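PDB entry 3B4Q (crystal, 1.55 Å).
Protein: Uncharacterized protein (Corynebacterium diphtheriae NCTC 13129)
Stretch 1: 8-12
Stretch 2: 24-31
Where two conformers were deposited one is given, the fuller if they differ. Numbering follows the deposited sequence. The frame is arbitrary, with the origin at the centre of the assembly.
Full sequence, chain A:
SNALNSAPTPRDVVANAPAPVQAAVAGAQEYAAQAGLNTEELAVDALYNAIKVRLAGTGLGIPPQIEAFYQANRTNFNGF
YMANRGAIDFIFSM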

ATOM      1  N   PRO A   8     -14.324  -1.919   3.705  1.00 14.27           N
ATOM      2  CA  PRO A   8     -13.337  -2.552   2.816  1.00 14.24           C
ATOM      3  C   PRO A   8     -11.986  -2.604   3.488  1.00 14.11           C
ATOM      4  O   PRO A   8     -11.564  -1.628   4.148  1.00 16.74           O
ATOM      5  CB  PRO A   8     -13.252  -1.616   1.599  1.00 14.88           C
ATOM      6  CG  PRO A   8     -13.843  -0.350   2.056  1.00 14.90           C
ATOM      7  CD  PRO A   8     -14.810  -0.625   3.179  1.00 14.45           C
ATOM      8  N   THR A   9     -11.330  -3.739   3.326  1.00 12.77           N
ATOM      9  CA  THR A   9      -9.987  -3.923   3.838  1.00 12.73           C
ATOM     10  C   THR A   9      -8.977  -3.479   2.761  1.00 11.54           C
ATOM     11  O   THR A   9      -9.345  -3.305   1.599  1.00 11.18           O
ATOM     12  CB  THR A   9      -9.714  -5.394   4.190  1.00 12.52           C
ATOM     13  OG1 THR A   9      -9.769  -6.174   2.998  1.00 15.21           O
ATOM     14  CG2 THR A   9     -10.778  -5.957   5.186  1.00 14.26           C
ATOM     15  N   PRO A  10      -7.711  -3.276   3.132  1.00 11.90           N
ATOM     16  CA  PRO A  10      -6.728  -2.975   2.098  1.00 11.45           C
ATOM     17  C   PRO A  10      -6.745  -3.973   0.922  1.00 10.81           C
ATOM     18  O   PRO A  10      -6.634  -3.540  -0.226  1.00 10.24           O
ATOM     19  CB  PRO A  10      -5.413  -3.025   2.864  1.00 11.52           C
ATOM     20  CG  PRO A  10      -5.821  -2.468   4.242  1.00 11.98           C
ATOM     21  CD  PRO A  10      -7.137  -3.179   4.492  1.00 11.87           C
ATOM     22  N   ARG A  11      -6.937  -5.264   1.190  1.00 11.54           N
ATOM     23  CA  ARG A  11      -7.024  -6.236   0.087  0.50 12.62           C
ATOM     24  C   ARG A  11      -8.168  -5.936  -0.874  1.00 12.62           C
ATOM     25  O   ARG A  11      -8.019  -6.134  -2.085  1.00 13.15           O
ATOM     26  CB  ARG A  11      -7.085  -7.664   0.608  0.50 14.02           C
ATOM     27  CG  ARG A  11      -5.812  -8.055   1.272  0.50 15.48           C
ATOM     28  CD  ARG A  11      -5.914  -9.412   1.959  0.50 19.24           C
ATOM     29  NE  ARG A  11      -5.563 -10.507   1.065  0.50 24.96           N
ATOM     30  CZ  ARG A  11      -5.577 -11.792   1.418  0.50 22.98           C
ATOM     31  NH1 ARG A  11      -5.243 -12.737   0.536  0.50 27.39           N
ATOM     32  NH2 ARG A  11      -5.912 -12.135   2.658  0.50 27.95           N
ATOM     33  N   ASP A  12      -9.282  -5.427  -0.357  1.00 11.40           N
ATOM     34  CA  ASP A  12     -10.425  -5.057  -1.231  1.00 11.72           C
ATOM     35  C   ASP A  12     -10.079  -3.815  -2.038  1.00 11.70           C
ATOM     36  O   ASP A  12     -10.423  -3.717  -3.224  1.00 12.43           O
ATOM     37  CB  ASP A  12     -11.679  -4.801  -0.390  1.00 12.91           C
ATOM     38  CG  ASP A  12     -12.054  -6.001   0.455  1.00 15.32           C
ATOM     39  OD1 ASP A  12     -12.146  -7.126  -0.101  1.00 18.36           O
ATOM     40  OD2 ASP A  12     -12.273  -5.826   1.677  1.00 16.81           O
ATOM     41  N   ALA A  24       1.936  -7.510  -1.630  1.00 11.68           N
ATOM     42  CA  ALA A  24       2.486  -6.737  -0.500  1.00 10.71           C
ATOM     43  C   ALA A  24       1.360  -6.434   0.498  1.00 10.85           C
ATOM     44  O   ALA A  24       1.532  -6.570   1.728  1.00 11.50           O
ATOM     45  CB  ALA A  24       3.143  -5.438  -1.014  1.00 11.38           C
ATOM     46  N   VAL A  25       0.185  -6.081  -0.028  1.00 10.29           N
ATOM     47  CA  VAL A  25      -0.950  -5.758   0.851  1.00 10.55           C
ATOM     48  C   VAL A  25      -1.492  -7.018   1.580  1.00 11.30           C
ATOM     49  O   VAL A  25      -1.786  -6.971   2.787  1.00 10.78           O
ATOM     50  CB  VAL A  25      -2.037  -5.005   0.045  1.00  9.92           C
ATOM     51  CG1 VAL A  25      -3.309  -4.872   0.851  1.00 13.45           C
ATOM     52  CG2 VAL A  25      -1.476  -3.649  -0.415  1.00 12.36           C
ATOM     53  N   ALA A  26      -1.570  -8.129   0.857  1.00 11.32           N
ATOM     54  CA  ALA A  26      -2.038  -9.389   1.474  1.00 11.66           C
ATOM     55  C   ALA A  26      -1.147  -9.780   2.673  1.00 12.30           C
ATOM     56  O   ALA A  26      -1.653 -10.197   3.726  1.00 14.82           O
ATOM     57  CB  ALA A  26      -2.020 -10.528   0.463  1.00 12.67           C
ATOM     58  N   GLY A  27       0.175  -9.714   2.466  1.00 12.15           N
ATOM     59  CA  GLY A  27       1.119 -10.088   3.533  1.00 11.72           C
ATOM     60  C   GLY A  27       0.926  -9.206   4.755  1.00 11.25           C
ATOM     61  O   GLY A  27       0.943  -9.683   5.897  1.00 12.36           O
ATOM     62  N   ALA A  28       0.768  -7.894   4.528  1.00 11.32           N
ATOM     63  CA  ALA A  28       0.580  -6.971   5.651  1.00 11.09           C
ATOM     64  C   ALA A  28      -0.724  -7.264   6.379  1.00 11.93           C
ATOM     65  O   ALA A  28      -0.764  -7.275   7.603  1.00 13.22           O
ATOM     66  CB  ALA A  28       0.578  -5.489   5.123  1.00 12.18           C
ATOM     67  N   GLN A  29      -1.802  -7.485   5.630  1.00 12.68           N
ATOM     68  CA  GLN A  29      -3.096  -7.677   6.246  1.00 14.50           C
ATOM     69  C   GLN A  29      -3.097  -8.954   7.067  1.00 15.20           C
ATOM     70  O   GLN A  29      -3.621  -8.959   8.181  1.00 16.87           O
ATOM     71  CB  GLN A  29      -4.170  -7.661   5.146  1.00 14.50           C
ATOM     72  CG  GLN A  29      -5.579  -7.722   5.641  1.00 17.00           C
ATOM     73  CD  GLN A  29      -6.575  -7.312   4.568  1.00 17.10           C
ATOM     74  OE1 GLN A  29      -6.408  -6.291   3.880  1.00 15.12           O
ATOM     75  NE2 GLN A  29      -7.657  -8.076   4.464  1.00 18.20           N
ATOM     76  N   GLU A  30      -2.429 -10.001   6.573  1.00 15.86           N
ATOM     77  CA  GLU A  30      -2.340 -11.305   7.254  0.50 17.51           C
ATOM     78  C   GLU A  30      -1.572 -11.134   8.566  1.00 16.94           C
ATOM     79  O   GLU A  30      -2.042 -11.570   9.663  1.00 17.39           O
ATOM     80  CB  GLU A  30      -1.585 -12.320   6.374  0.50 17.20           C
ATOM     81  CG  GLU A  30      -2.341 -12.825   5.114  0.50 19.56           C
ATOM     82  CD  GLU A  30      -1.478 -13.702   4.173  0.50 19.78           C
ATOM     83  OE1 GLU A  30      -0.202 -13.664   4.207  0.50 24.92           O
ATOM     84  OE2 GLU A  30      -2.097 -14.445   3.387  0.50 22.76           O
ATOM     85  N   TYR A  31      -0.383 -10.524   8.445  1.00 15.25           N
ATOM     86  CA  TYR A  31       0.489 -10.341   9.638  1.00 15.70           C
ATOM     87  C   TYR A  31      -0.161  -9.431  10.688  1.00 15.78           C
ATOM     88  O   TYR A  31      -0.156  -9.710  11.919  1.00 15.90           O
ATOM     89  CB  TYR A  31       1.894  -9.850   9.249  1.00 14.57           C
ATOM     90  CG  TYR A  31       2.739  -9.697  10.487  1.00 15.10           C
ATOM     91  CD1 TYR A  31       3.069 -10.809  11.250  1.00 15.62           C
ATOM     92  CD2 TYR A  31       3.094  -8.441  10.966  1.00 15.35           C
ATOM     93  CE1 TYR A  31       3.830 -10.680  12.438  1.00 15.24           C
ATOM     94  CE2 TYR A  31       3.855  -8.307  12.151  1.00 15.69           C
ATOM     95  CZ  TYR A  31       4.215  -9.430  12.852  1.00 15.86           C
ATOM     96  OH  TYR A  31       4.899  -9.314  14.041  1.00 17.55           O
TER

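Both hydrogen bonds between the two stretches are made by the side-chain amide of Q29. Its oxygen accepts a hydrogen bond from the backbone of stretch 1, with R11 N to Q29 OE1 at 2.9 Å and an N-H...O angle of 157°. R11 lies in the first turn of a helix, where backbone NH groups have no carbonyl of a preceding turn to bond to. The glutamine oxygen supplies an acceptor there. The other end of the amide donates a weak hydrogen bond, from Q29 NE2 to T9 OG1, at 3.2 Å and 146°.

Glutamine suits this place because one flat group carries both a donor and an acceptor. Its chain is extended, with chi1 and chi2 both t, and its CA-to-CB bond points toward stretch 1. The amide thus reaches the start of the helix from the side of its own helix.

T9 is the N-cap residue, and its chi1 is p. Its hydroxyl accepts from Q29 and donates to D12, with T9 OG1 to D12 OD2 at 2.9 Å. The same carboxylate oxygen takes the backbone NH of T9, with T9 N to D12 OD2 at 2.8 Å. D12 does not touch stretch 2. Its CA-to-CB bond points away, and its part in the contact is indirect, through its bonds to T9.

P10 opens the helix. Proline fits a first turn well, since its missing NH costs no helical hydrogen bond there. Its ring lies against Q29, with P10 CD 3.3 Å from Q29 OE1, and against V25, with P10 CB 3.4 Å from V25 CG1. The proline and valine are both buried, and both direct their CA-to-CB bonds toward the opposing stretch. They form an apolar patch of the contact, joined by the aliphatic part of R11, whose CG is 4.1 Å from V25 CG1.

R11 covers the more exposed side. Its side chain sits among V25, A26, Q29 and E30. Of the CA atoms, R11 CA and A26 CA come nearest across the stretches, at 6.1 Å. The methyl of A26 lies over one face of the guanidinium, with R11 NE to A26 CB at 3.6 Å. Alanine offers a compact apolar surface at this point. Farther out, R11 NH2 is 4.5 Å from E30 OE2. The opposite charges are near each other, but the oxygen lies well out of the guanidinium plane, and this is not a salt bridge.

In all, 321 Å² is buried, summed over both sides. R11 and Q29 give the largest shares.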